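Local coordinates for protein HIAXHD3 (Humicola insolens, PDB 3ZXK) that hydrolyses arabinofuranose side chains as a family 43 arabinofuranosidase, its active site engineered so that it also shows endo-xylanase activity, at residues 156-159 with 165-168; 161-166 with 205-210; 342-347 with 352-357; 322-327 with 370-375. All blocks are in the same frame, centred on the assembly; numbering follows the deposited sequence.

Contact 1: 156-159 with 165-168; sequences IAYG and VAQL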
loop_
_atom_site.group_PDB
_atom_site.type_symbol
_atom_site.label_atom_id
_atom_site.label_comp_id
_atom_site.label_asym_id
_atom_site.label_seq_id
_atom_site.Cartn_x
_atom_site.Cartn_y
_atom_site.Cartn_z
ATOM N N ILE A 156 16.377 -10.358 -13.107
ATOM C CA ILE A 156 15.523 -9.194 -12.864
ATOM C C ILE A 156 15.445 -8.329 -14.129
ATOM O O ILE A 156 16.469 -7.875 -14.644
ATOM C CB ILE A 156 15.983 -8.344 -11.656
ATOM C CG1 ILE A 156 15.890 -9.184 -10.363
ATOM C CG2 ILE A 156 15.160 -7.056 -11.534
ATOM C CD1 ILE A 156 16.423 -8.503 -9.117
ATOM N N ALA A 157 14.225 -8.159 -14.627
ATOM C CA ALA A 157 13.929 -7.204 -15.671
ATOM C C ALA A 157 13.658 -5.842 -14.998
ATOM O O ALA A 157 13.030 -5.770 -13.928
ATOM C CB ALA A 157 12.730 -7.672 -16.512
ATOM N N TYR A 158 14.151 -4.758 -15.601
ATOM C CA TYR A 158 13.985 -3.439 -14.999
ATOM C C TYR A 158 14.189 -2.353 -16.007
ATOM O O TYR A 158 14.658 -2.618 -17.108
ATOM C CB TYR A 158 14.966 -3.258 -13.824
ATOM C CG TYR A 158 16.410 -3.205 -14.260
ATOM C CD1 TYR A 158 17.136 -4.372 -14.488
ATOM C CD2 TYR A 158 17.059 -1.974 -14.424
ATOM C CE1 TYR A 158 18.471 -4.326 -14.883
ATOM C CE2 TYR A 158 18.392 -1.911 -14.810
ATOM C CZ TYR A 158 19.103 -3.095 -15.026
ATOM O OH TYR A 158 20.422 -3.032 -15.423
ATOM N N GLY A 159 13.812 -1.132 -15.641
ATOM C CA GLY A 159 14.217 0.019 -16.462
ATOM C C GLY A 159 13.064 0.916 -16.831
ATOM O O GLY A 159 11.899 0.566 -16.666
ATOM N N VAL A 165 17.794 -6.675 -18.636
ATOM C CA VAL A 165 17.679 -7.881 -17.825
ATOM C C VAL A 165 19.012 -8.182 -17.172
ATOM O O VAL A 165 20.038 -8.352 -17.850
ATOM C CB VAL A 165 17.200 -9.107 -18.652
ATOM C CG1 VAL A 165 17.347 -10.428 -17.867
ATOM C CG2 VAL A 165 15.777 -8.905 -19.146
ATOM N N ALA A 166 18.987 -8.267 -15.848
ATOM C CA ALA A 166 20.141 -8.681 -15.059
ATOM C C ALA A 166 20.014 -10.144 -14.661
ATOM O O ALA A 166 18.905 -10.645 -14.370
ATOM C CB ALA A 166 20.248 -7.857 -13.778
ATOM N N GLN A 167 21.148 -10.833 -14.671
ATOM C CA GLN A 167 21.255 -12.160 -14.093
ATOM C C GLN A 167 21.901 -12.022 -12.720
ATOM O O GLN A 167 22.901 -11.315 -12.584
ATOM C CB GLN A 167 22.114 -13.051 -14.981
ATOM C CG GLN A 167 22.183 -14.472 -14.460
ATOM C CD GLN A 167 23.035 -15.398 -15.308
ATOM O OE1 GLN A 167 23.106 -15.257 -16.523
ATOM N NE2 GLN A 167 23.650 -16.375 -14.673
ATOM N N LEU A 168 21.313 -12.655 -11.710
ATOM C CA LEU A 168 21.896 -12.637 -10.374
ATOM C C LEU A 168 22.718 -13.875 -10.070
ATOM O O LEU A 168 22.633 -14.875 -10.773
ATOM C CB LEU A 168 20.787 -12.509 -9.335
ATOM C CG LEU A 168 19.756 -11.417 -9.591
ATOM C CD1 LEU A 168 18.887 -11.364 -8.366
ATOM C CD2 LEU A 168 20.416 -10.068 -9.826
#
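Tyr158 brings CE1 of its ring over to Ala166, 4.1 Å from the methyl CB. The backbone N of Ala166 lies at the edge of the same ring, near its plane, and so does the carbonyl O of Ile156. Chi1 of 67° places CG between the backbone N and the carbonyl carbon, which swings the ring across toward strand 165-168. Further along, the tips of Ile156 and Leu168 meet, CD1 to CD1 at 3.8 Å, the two side chains crossing at a slant. Ala157 and Val165 face the other way from Ile156 and Ala166; CB of Ala157 stands 4.2 Å from CG2 of Val165. The backbones are joined by the reciprocal bonds of a hydrogen-bonded antiparallel pair: Ile156 N to Ala166 O and Ala166 N to Ile156 O, each 2.8 Å. A weaker CA-H...O contact from Val165 adds to the N-H bond at the O of Ile156. Both faces are covered: Tyr100 packs on Ile156 and Leu168, Tyr141 meets the ring of Tyr158 with planes at about 40°, and Met196 of strand 192-199 lies against Ala157 and Val165. This is a beta hairpin, strands 154-158 and 163-168, forming the middle of a four-stranded antiparallel sheet, one blade of the five-bladed beta-propeller characteristic of family 43 glycoside hydrolases.

Contact 2: 161-166 with 205-210; sequences PTINVA and ILVTRP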
loop_
_atom_site.group_PDB
_atom_site.type_symbol
_atom_site.label_atom_id
_atom_site.label_comp_id
_atom_site.label_asym_id
_atom_site.label_seq_id
_atom_site.Cartn_x
_atom_site.Cartn_y
_atom_site.Cartn_z
ATOM N N PRO A 161 13.303 4.401 -19.816
ATOM C CA PRO A 161 12.202 4.084 -20.704
ATOM C C PRO A 161 12.354 2.782 -21.487
ATOM O O PRO A 161 11.434 2.393 -22.235
ATOM C CB PRO A 161 12.220 5.269 -21.684
ATOM C CG PRO A 161 13.668 5.596 -21.814
ATOM C CD PRO A 161 14.226 5.393 -20.420
ATOM N N THR A 162 13.501 2.126 -21.320
ATOM C CA THR A 162 13.814 0.873 -22.014
ATOM C C THR A 162 14.123 -0.187 -20.996
ATOM O O THR A 162 14.445 0.115 -19.830
ATOM C CB THR A 162 14.993 1.034 -22.984
ATOM O OG1 THR A 162 16.111 1.563 -22.271
ATOM C CG2 THR A 162 14.630 2.013 -24.072
ATOM N N ILE A 163 13.978 -1.446 -21.411
ATOM C CA ILE A 163 14.077 -2.561 -20.465
ATOM C C ILE A 163 15.424 -3.257 -20.572
ATOM O O ILE A 163 15.913 -3.470 -21.676
ATOM C CB ILE A 163 12.918 -3.574 -20.637
ATOM C CG1 ILE A 163 11.567 -2.837 -20.569
ATOM C CG2 ILE A 163 12.966 -4.654 -19.548
ATOM C CD1 ILE A 163 11.307 -2.069 -19.273
ATOM N N ASN A 164 15.996 -3.586 -19.408
ATOM C CA ASN A 164 17.223 -4.388 -19.276
ATOM C C ASN A 164 16.929 -5.675 -18.501
ATOM O O ASN A 164 15.922 -5.754 -17.789
ATOM C CB ASN A 164 18.261 -3.575 -18.504
ATOM C CG ASN A 164 18.336 -2.158 -18.996
ATOM O OD1 ASN A 164 18.667 -1.928 -20.153
ATOM N ND2 ASN A 164 17.948 -1.204 -18.141
ATOM N N VAL A 165 17.794 -6.675 -18.636
ATOM C CA VAL A 165 17.679 -7.881 -17.825
ATOM C C VAL A 165 19.012 -8.182 -17.172
ATOM O O VAL A 165 20.038 -8.352 -17.850
ATOM C CB VAL A 165 17.200 -9.107 -18.652
ATOM C CG1 VAL A 165 17.347 -10.428 -17.867
ATOM C CG2 VAL A 165 15.777 -8.905 -19.146
ATOM N N ALA A 166 18.987 -8.267 -15.848
ATOM C CA ALA A 166 20.141 -8.681 -15.059
ATOM C C ALA A 166 20.014 -10.144 -14.661
ATOM O O ALA A 166 18.905 -10.645 -14.370
ATOM C CB ALA A 166 20.248 -7.857 -13.778
ATOM N N ILE A 205 7.865 -10.707 -20.574
ATOM C CA ILE A 205 7.971 -9.558 -19.677
ATOM C C ILE A 205 6.740 -8.702 -19.923
ATOM O O ILE A 205 6.422 -8.390 -21.065
ATOM C CB ILE A 205 9.262 -8.718 -19.911
ATOM C CG1 ILE A 205 10.516 -9.567 -19.666
ATOM C CG2 ILE A 205 9.252 -7.496 -18.999
ATOM C CD1 ILE A 205 11.806 -8.939 -20.148
ATOM N N LEU A 206 6.022 -8.359 -18.864
ATOM C CA LEU A 206 4.931 -7.405 -18.968
ATOM C C LEU A 206 5.449 -6.026 -18.625
ATOM O O LEU A 206 6.153 -5.857 -17.619
ATOM C CB LEU A 206 3.812 -7.771 -17.992
ATOM C CG LEU A 206 2.562 -8.355 -18.634
ATOM C CD1 LEU A 206 2.874 -9.722 -19.247
ATOM C CD2 LEU A 206 1.441 -8.428 -17.586
ATOM N N VAL A 207 5.096 -5.043 -19.447
ATOM C CA VAL A 207 5.460 -3.643 -19.184
ATOM C C VAL A 207 4.254 -2.739 -19.376
ATOM O O VAL A 207 3.325 -3.099 -20.099
ATOM C CB VAL A 207 6.643 -3.149 -20.082
ATOM C CG1 VAL A 207 7.897 -3.989 -19.880
ATOM C CG2 VAL A 207 6.269 -3.184 -21.579
ATOM N N THR A 208 4.280 -1.585 -18.722
ATOM C CA THR A 208 3.249 -0.572 -18.893
ATOM C C THR A 208 3.781 0.612 -19.668
ATOM O O THR A 208 4.952 0.998 -19.503
ATOM C CB THR A 208 2.650 -0.098 -17.535
ATOM O OG1 THR A 208 1.545 0.803 -17.750
ATOM C CG2 THR A 208 3.675 0.627 -16.673
ATOM N N ARG A 209 2.898 1.202 -20.481
ATOM C CA ARG A 209 3.106 2.548 -20.991
ATOM C C ARG A 209 2.301 3.494 -20.072
ATOM O O ARG A 209 1.060 3.486 -20.096
ATOM C CB ARG A 209 2.639 2.660 -22.439
ATOM C CG ARG A 209 2.863 4.073 -22.968
ATOM C CD ARG A 209 2.227 4.296 -24.322
ATOM N NE ARG A 209 0.762 4.263 -24.270
ATOM C CZ ARG A 209 -0.010 4.342 -25.346
ATOM N NH1 ARG A 209 0.549 4.470 -26.543
ATOM N NH2 ARG A 209 -1.330 4.304 -25.229
ATOM N N PRO A 210 2.993 4.258 -19.214
ATOM C CA PRO A 210 2.239 5.049 -18.246
ATOM C C PRO A 210 1.318 6.052 -18.940
ATOM O O PRO A 210 1.774 6.722 -19.859
ATOM C CB PRO A 210 3.324 5.837 -17.499
ATOM C CG PRO A 210 4.567 5.078 -17.695
ATOM C CD PRO A 210 4.448 4.343 -18.999
#
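Strands 163-166 and 205-209 run roughly antiparallel, at 145°, with their axes 10.4 Å apart at closest approach, a spacing for side chains meeting between two sheets and too wide for backbone pairing. The nearest CA atoms, those of Ile163 and Val207, are still 8.8 Å apart. Ile163 and Val207 both direct their side chains into the gap and slide past each other in opposite senses; CG1 of Val207 lies 3.9 Å from CG1 of Ile163 and 4.0 Å from its CD1. Chi1 of -59° sets that methyl of Val207 opposite its own carbonyl carbon, and a bend at chi2 of Ile163 (-59°) keeps CD1 alongside it. Ile205 reaches with the end of its chain, CD1 standing 4.1 Å from CG2 of Val165, while CG2 of Ile163 is a looser neighbour of the same CD1. The contact is wholly aliphatic and buried. Around it, Ile205 also rests on Ala157 of strand 154-158, Val165 on Val182 of strand 175-183, and Val207 on Tyr215 of strand 213-219. Two consecutive antiparallel sheets, neighbouring blades of the propeller, thus pack face against face, and strand 202-209 runs on to Pro210, which touches a bound xylose in the glycan pocket.

Contact 3: 342-347 with 352-357; sequences SKFTLL and GGLILR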
loop_
_atom_site.group_PDB
_atom_site.type_symbol
_atom_site.label_atom_id
_atom_site.label_comp_id
_atom_site.label_asym_id
_atom_site.label_seq_id
_atom_site.Cartn_x
_atom_site.Cartn_y
_atom_site.Cartn_z
ATOM N N SER A 342 11.024 4.202 20.941
ATOM C CA SER A 342 11.122 4.519 22.358
ATOM C C SER A 342 9.870 5.309 22.821
ATOM O O SER A 342 9.688 5.540 24.035
ATOM C CB SER A 342 12.392 5.334 22.645
ATOM O OG SER A 342 12.269 6.700 22.250
ATOM N N LYS A 343 9.026 5.690 21.853
ATOM C CA LYS A 343 7.922 6.619 22.101
ATOM C C LYS A 343 6.527 6.027 21.903
ATOM O O LYS A 343 5.547 6.722 22.087
ATOM C CB LYS A 343 8.072 7.918 21.295
ATOM C CG LYS A 343 9.250 8.821 21.719
ATOM C CD LYS A 343 9.109 9.472 23.103
ATOM C CE LYS A 343 10.268 10.425 23.391
ATOM N NZ LYS A 343 11.558 9.724 23.637
ATOM N N PHE A 344 6.427 4.741 21.570
ATOM C CA PHE A 344 5.130 4.053 21.592
ATOM C C PHE A 344 5.237 2.695 22.264
ATOM O O PHE A 344 6.311 2.066 22.276
ATOM C CB PHE A 344 4.538 3.910 20.165
ATOM C CG PHE A 344 5.126 2.770 19.361
ATOM C CD1 PHE A 344 4.551 1.493 19.403
ATOM C CD2 PHE A 344 6.240 2.979 18.536
ATOM C CE1 PHE A 344 5.085 0.465 18.640
ATOM C CE2 PHE A 344 6.780 1.942 17.786
ATOM C CZ PHE A 344 6.210 0.677 17.854
ATOM N N THR A 345 4.117 2.216 22.800
ATOM C CA THR A 345 4.082 0.865 23.371
ATOM C C THR A 345 2.703 0.278 23.178
ATOM O O THR A 345 1.694 0.965 23.374
ATOM C CB THR A 345 4.348 0.867 24.902
ATOM O OG1 THR A 345 5.475 1.699 25.214
ATOM C CG2 THR A 345 4.632 -0.546 25.365
ATOM N N LEU A 346 2.660 -0.992 22.800
ATOM C CA LEU A 346 1.437 -1.786 22.852
ATOM C C LEU A 346 1.380 -2.409 24.244
ATOM O O LEU A 346 2.302 -3.118 24.630
ATOM C CB LEU A 346 1.486 -2.868 21.777
ATOM C CG LEU A 346 1.192 -2.329 20.374
ATOM C CD1 LEU A 346 1.588 -3.382 19.353
ATOM C CD2 LEU A 346 -0.291 -2.001 20.239
ATOM N N LEU A 347 0.301 -2.154 24.989
ATOM C CA LEU A 347 0.233 -2.439 26.446
ATOM C C LEU A 347 0.013 -3.881 26.835
ATOM O O LEU A 347 0.315 -4.277 27.979
ATOM C CB LEU A 347 -0.897 -1.623 27.070
ATOM C CG LEU A 347 -0.602 -0.133 27.102
ATOM C CD1 LEU A 347 -1.865 0.656 27.421
ATOM C CD2 LEU A 347 0.517 0.189 28.090
ATOM N N GLY A 352 -5.358 -4.383 26.208
ATOM C CA GLY A 352 -4.519 -3.861 25.129
ATOM C C GLY A 352 -4.448 -2.342 25.190
ATOM O O GLY A 352 -4.500 -1.737 26.263
ATOM N N GLY A 353 -4.359 -1.730 24.021
ATOM C CA GLY A 353 -4.179 -0.294 23.927
ATOM C C GLY A 353 -2.793 0.074 23.436
ATOM O O GLY A 353 -1.811 -0.623 23.693
ATOM N N LEU A 354 -2.758 1.167 22.684
ATOM C CA LEU A 354 -1.535 1.714 22.153
ATOM C C LEU A 354 -1.202 3.050 22.832
ATOM O O LEU A 354 -2.002 3.990 22.794
ATOM C CB LEU A 354 -1.697 1.945 20.635
ATOM C CG LEU A 354 -0.607 2.768 19.889
ATOM C CD1 LEU A 354 0.723 2.002 19.888
ATOM C CD2 LEU A 354 -1.024 3.112 18.459
ATOM N N ILE A 355 -0.031 3.143 23.461
ATOM C CA ILE A 355 0.445 4.429 24.001
ATOM C C ILE A 355 1.280 5.141 22.956
ATOM O O ILE A 355 2.240 4.571 22.409
ATOM C CB ILE A 355 1.310 4.221 25.266
ATOM C CG1 ILE A 355 0.500 3.487 26.341
ATOM C CG2 ILE A 355 1.921 5.542 25.745
ATOM C CD1 ILE A 355 -0.494 4.374 27.045
ATOM N N LEU A 356 0.858 6.354 22.601
ATOM C CA LEU A 356 1.650 7.246 21.746
ATOM C C LEU A 356 2.185 8.379 22.616
ATOM O O LEU A 356 1.399 9.263 23.065
ATOM C CB LEU A 356 0.787 7.830 20.624
ATOM C CG LEU A 356 0.201 6.884 19.570
ATOM C CD1 LEU A 356 -0.687 7.645 18.568
ATOM C CD2 LEU A 356 1.341 6.201 18.831
ATOM N N ARG A 357 3.483 8.341 22.942
ATOM C CA ARG A 357 4.135 9.482 23.583
ATOM C C ARG A 357 4.549 10.484 22.535
ATOM O O ARG A 357 5.021 10.090 21.480
ATOM C CB ARG A 357 5.369 9.039 24.372
ATOM C CG ARG A 357 5.013 8.081 25.509
ATOM C CD ARG A 357 6.191 7.793 26.404
ATOM N NE ARG A 357 5.738 7.187 27.660
ATOM C CZ ARG A 357 6.552 6.639 28.546
ATOM N NH1 ARG A 357 7.871 6.580 28.307
ATOM N NH2 ARG A 357 6.031 6.116 29.648
#
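Leu347 lays both branches against Ile355, CD2 coming within 3.7 Å of CG1 and CD1 within 3.8 Å of the same atom. On the other face of the hairpin, Leu354 is shared by two partners: with chi1 at 169°, its CD1 is carried to 3.9 Å from CD1 of the Phe344 ring and 4.1 Å from CD2 of Leu346. CD2 of Leu356 reaches only the CB of Phe344, whose ring also meets that of Trp335. At the strand ends, Lys343 and Arg357 cross at about a right angle and touch through their aliphatic parts, CD to CB at 4.0 Å; their charged ends stay well apart, and NE of Arg357 forms a salt bridge with Glu523. Four backbone hydrogen bonds tie the strands. Thr345 and Ile355 exchange two, Ile355 N to Thr345 O at 2.8 Å and Thr345 N to Ile355 O at 3.0 Å. Arg357 N to Lys343 O and Leu347 N to Gly353 O extend the ladder on either side. Gly353, next to Leu347, adopts backbone angles suited to glycine. The chemistry is thus split: peptide bonding fixes the register of this hairpin, at the edge of the seven-stranded sheet of the concanavalin A-like beta-sandwich domain, one face adds apolar packing toward the domain interior, and the other carries Thr345, Ile355 and Arg357 at the surface.

Contact 4: 322-327 with 370-375; sequences DEFRGT and NTLTRR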
loop_
_atom_site.group_PDB
_atom_site.type_symbol
_atom_site.label_atom_id
_atom_site.label_comp_id
_atom_site.label_asym_id
_atom_site.label_seq_id
_atom_site.Cartn_x
_atom_site.Cartn_y
_atom_site.Cartn_z
ATOM N N ASP A 322 -10.392 -3.120 16.197
ATOM C CA ASP A 322 -9.017 -3.337 16.621
ATOM C C ASP A 322 -8.786 -2.601 17.919
ATOM O O ASP A 322 -8.797 -1.370 17.966
ATOM C CB ASP A 322 -8.041 -2.849 15.532
ATOM C CG ASP A 322 -6.597 -3.279 15.801
ATOM O OD1 ASP A 322 -6.261 -3.643 16.968
ATOM O OD2 ASP A 322 -5.809 -3.244 14.844
ATOM N N GLU A 323 -8.606 -3.380 18.980
ATOM C CA GLU A 323 -8.361 -2.806 20.303
ATOM C C GLU A 323 -6.890 -2.876 20.720
ATOM O O GLU A 323 -6.567 -2.746 21.899
ATOM C CB GLU A 323 -9.302 -3.396 21.360
ATOM C CG GLU A 323 -10.721 -2.854 21.166
ATOM C CD GLU A 323 -11.740 -3.430 22.123
ATOM O OE1 GLU A 323 -11.806 -4.671 22.280
ATOM O OE2 GLU A 323 -12.503 -2.633 22.712
ATOM N N PHE A 324 -6.006 -3.066 19.737
ATOM C CA PHE A 324 -4.554 -2.995 19.937
ATOM C C PHE A 324 -4.116 -3.959 21.019
ATOM O O PHE A 324 -3.409 -3.601 21.973
ATOM C CB PHE A 324 -4.104 -1.556 20.254
ATOM C CG PHE A 324 -4.316 -0.602 19.104
ATOM C CD1 PHE A 324 -3.504 -0.660 17.956
ATOM C CD2 PHE A 324 -5.348 0.337 19.140
ATOM C CE1 PHE A 324 -3.705 0.215 16.885
ATOM C CE2 PHE A 324 -5.556 1.207 18.065
ATOM C CZ PHE A 324 -4.736 1.145 16.940
ATOM N N ARG A 325 -4.533 -5.204 20.834
ATOM C CA ARG A 325 -4.212 -6.290 21.753
ATOM C C ARG A 325 -2.968 -7.032 21.309
ATOM O O ARG A 325 -2.588 -6.954 20.155
ATOM C CB ARG A 325 -5.394 -7.251 21.829
ATOM C CG ARG A 325 -6.633 -6.597 22.408
ATOM C CD ARG A 325 -7.806 -7.567 22.450
ATOM N NE ARG A 325 -9.013 -6.878 22.885
ATOM C CZ ARG A 325 -9.552 -7.003 24.090
ATOM N NH1 ARG A 325 -9.010 -7.813 24.988
ATOM N NH2 ARG A 325 -10.644 -6.327 24.396
ATOM N N GLY A 326 -2.330 -7.736 22.238
ATOM C CA GLY A 326 -1.162 -8.558 21.911
ATOM C C GLY A 326 0.110 -7.750 21.744
ATOM O O GLY A 326 0.195 -6.605 22.202
ATOM N N THR A 327 1.096 -8.334 21.067
ATOM C CA THR A 327 2.449 -7.784 21.067
ATOM C C THR A 327 2.825 -7.039 19.784
ATOM O O THR A 327 3.829 -6.313 19.751
ATOM C CB THR A 327 3.489 -8.892 21.336
ATOM O OG1 THR A 327 3.314 -9.955 20.387
ATOM C CG2 THR A 327 3.306 -9.465 22.741
ATOM N N ASN A 370 5.711 9.273 14.393
ATOM C CA ASN A 370 4.739 8.387 15.042
ATOM C C ASN A 370 3.287 8.728 14.755
ATOM O O ASN A 370 2.432 8.584 15.594
ATOM C CB ASN A 370 5.008 8.251 16.574
ATOM C CG ASN A 370 6.292 7.480 16.867
ATOM O OD1 ASN A 370 7.132 7.279 15.978
ATOM N ND2 ASN A 370 6.448 7.032 18.104
ATOM N N THR A 371 3.003 9.136 13.523
ATOM C CA THR A 371 1.640 9.123 13.008
ATOM C C THR A 371 1.343 7.725 12.428
ATOM O O THR A 371 2.043 7.266 11.542
ATOM C CB THR A 371 1.448 10.259 11.985
ATOM O OG1 THR A 371 1.667 11.507 12.628
ATOM C CG2 THR A 371 0.029 10.250 11.391
ATOM N N LEU A 372 0.323 7.061 12.967
ATOM C CA LEU A 372 0.002 5.671 12.606
ATOM C C LEU A 372 -1.159 5.724 11.632
ATOM O O LEU A 372 -2.184 6.350 11.925
ATOM C CB LEU A 372 -0.416 4.901 13.843
ATOM C CG LEU A 372 -0.554 3.377 13.653
ATOM C CD1 LEU A 372 0.762 2.648 13.373
ATOM C CD2 LEU A 372 -1.240 2.698 14.839
ATOM N N THR A 373 -1.009 5.068 10.488
ATOM C CA THR A 373 -1.981 5.195 9.397
ATOM C C THR A 373 -2.497 3.851 8.903
ATOM O O THR A 373 -1.905 2.764 9.153
ATOM C CB THR A 373 -1.408 5.986 8.196
ATOM O OG1 THR A 373 -0.470 5.186 7.467
ATOM C CG2 THR A 373 -0.735 7.301 8.657
ATOM N N ARG A 374 -3.593 3.919 8.169
ATOM C CA ARG A 374 -4.134 2.750 7.510
ATOM C C ARG A 374 -5.006 3.156 6.327
ATOM O O ARG A 374 -5.500 4.276 6.262
ATOM C CB ARG A 374 -4.879 1.827 8.470
ATOM C CG ARG A 374 -6.117 2.459 9.091
ATOM C CD ARG A 374 -6.661 1.550 10.176
ATOM N NE ARG A 374 -7.397 0.418 9.625
ATOM C CZ ARG A 374 -7.497 -0.769 10.219
ATOM N NH1 ARG A 374 -6.859 -1.009 11.361
ATOM N NH2 ARG A 374 -8.218 -1.727 9.664
ATOM N N ARG A 375 -5.153 2.227 5.394
ATOM C CA ARG A 375 -5.873 2.458 4.126
ATOM C C ARG A 375 -7.360 2.604 4.358
ATOM O O ARG A 375 -7.914 1.948 5.223
ATOM C CB ARG A 375 -5.610 1.318 3.144
ATOM C CG ARG A 375 -4.161 1.256 2.733
ATOM C CD ARG A 375 -3.831 -0.073 2.072
ATOM N NE ARG A 375 -2.409 -0.146 1.731
ATOM C CZ ARG A 375 -1.431 -0.428 2.604
ATOM N NH1 ARG A 375 -1.715 -0.727 3.886
ATOM N NH2 ARG A 375 -0.164 -0.485 2.170
HETATM O O HOH W 1 -6.489 -3.635 12.399
#
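Loop 322-327, which precedes strand 334-336, faces strand 372-375 across a wide gap within the concanavalin A-like domain, with CA atoms of Asp322 and Arg374 12.0 Å apart, so side chains and one water bridge it. OD2 of Asp322 accepts a hydrogen bond from water 1 at 2.6 Å, and the water accepts one from NH1 of Arg374 at 2.8 Å, lying in the guanidinium plane at its edge. Directly, OD2 and NH1 are 4.3 Å apart, beyond a salt bridge. The second carboxylate oxygen, OD1, takes the backbone N of Phe324 at 2.8 Å, closing an Asx turn; that N-H meets it on the anti side, 26° out of the carboxylate plane. OD1 also sits above one face of the Phe324 ring, offset toward the rim. CE1 of that ring approaches CD2 of Leu372 at 4.1 Å, the two side chains coming from opposite directions. With chi1 of -170°, Leu372 extends away from its own backbone N toward the loop. Trp333 links the pieces: its NE1 donates to OD2 of Asp322, its ring makes a cation-pi contact with Arg374, and it meets the Phe324 ring. Both oxygens of this buried carboxylate thus have donors, OD2 from water and indole, OD1 from the backbone; together with the nearby arginine, they would be expected to favour its ionised form.

In the fold
Contacts 1 and 2 lie in the family 43 catalytic domain and contacts 3 and 4 in the concanavalin A-like C-terminal domain, the centres of contacts 1 and 3 being 42 Å apart. Along the chain the first pair closes before the second opens. Contacts 1 and 2, centres 10 Å apart, share strand 163-168: one pairs it within its sheet, the other packs that sheet on the next. Contacts 3 and 4, also 10 Å apart, are nested, 3 inside the loop closed by 4. Contact 4 joins loop 322-327, which bonds to the hairpin through Phe324, to strand 372-375 of the eight-stranded sheet. Thus one pair builds neighbouring propeller blades, the other ties together parts of the separate C-terminal domain.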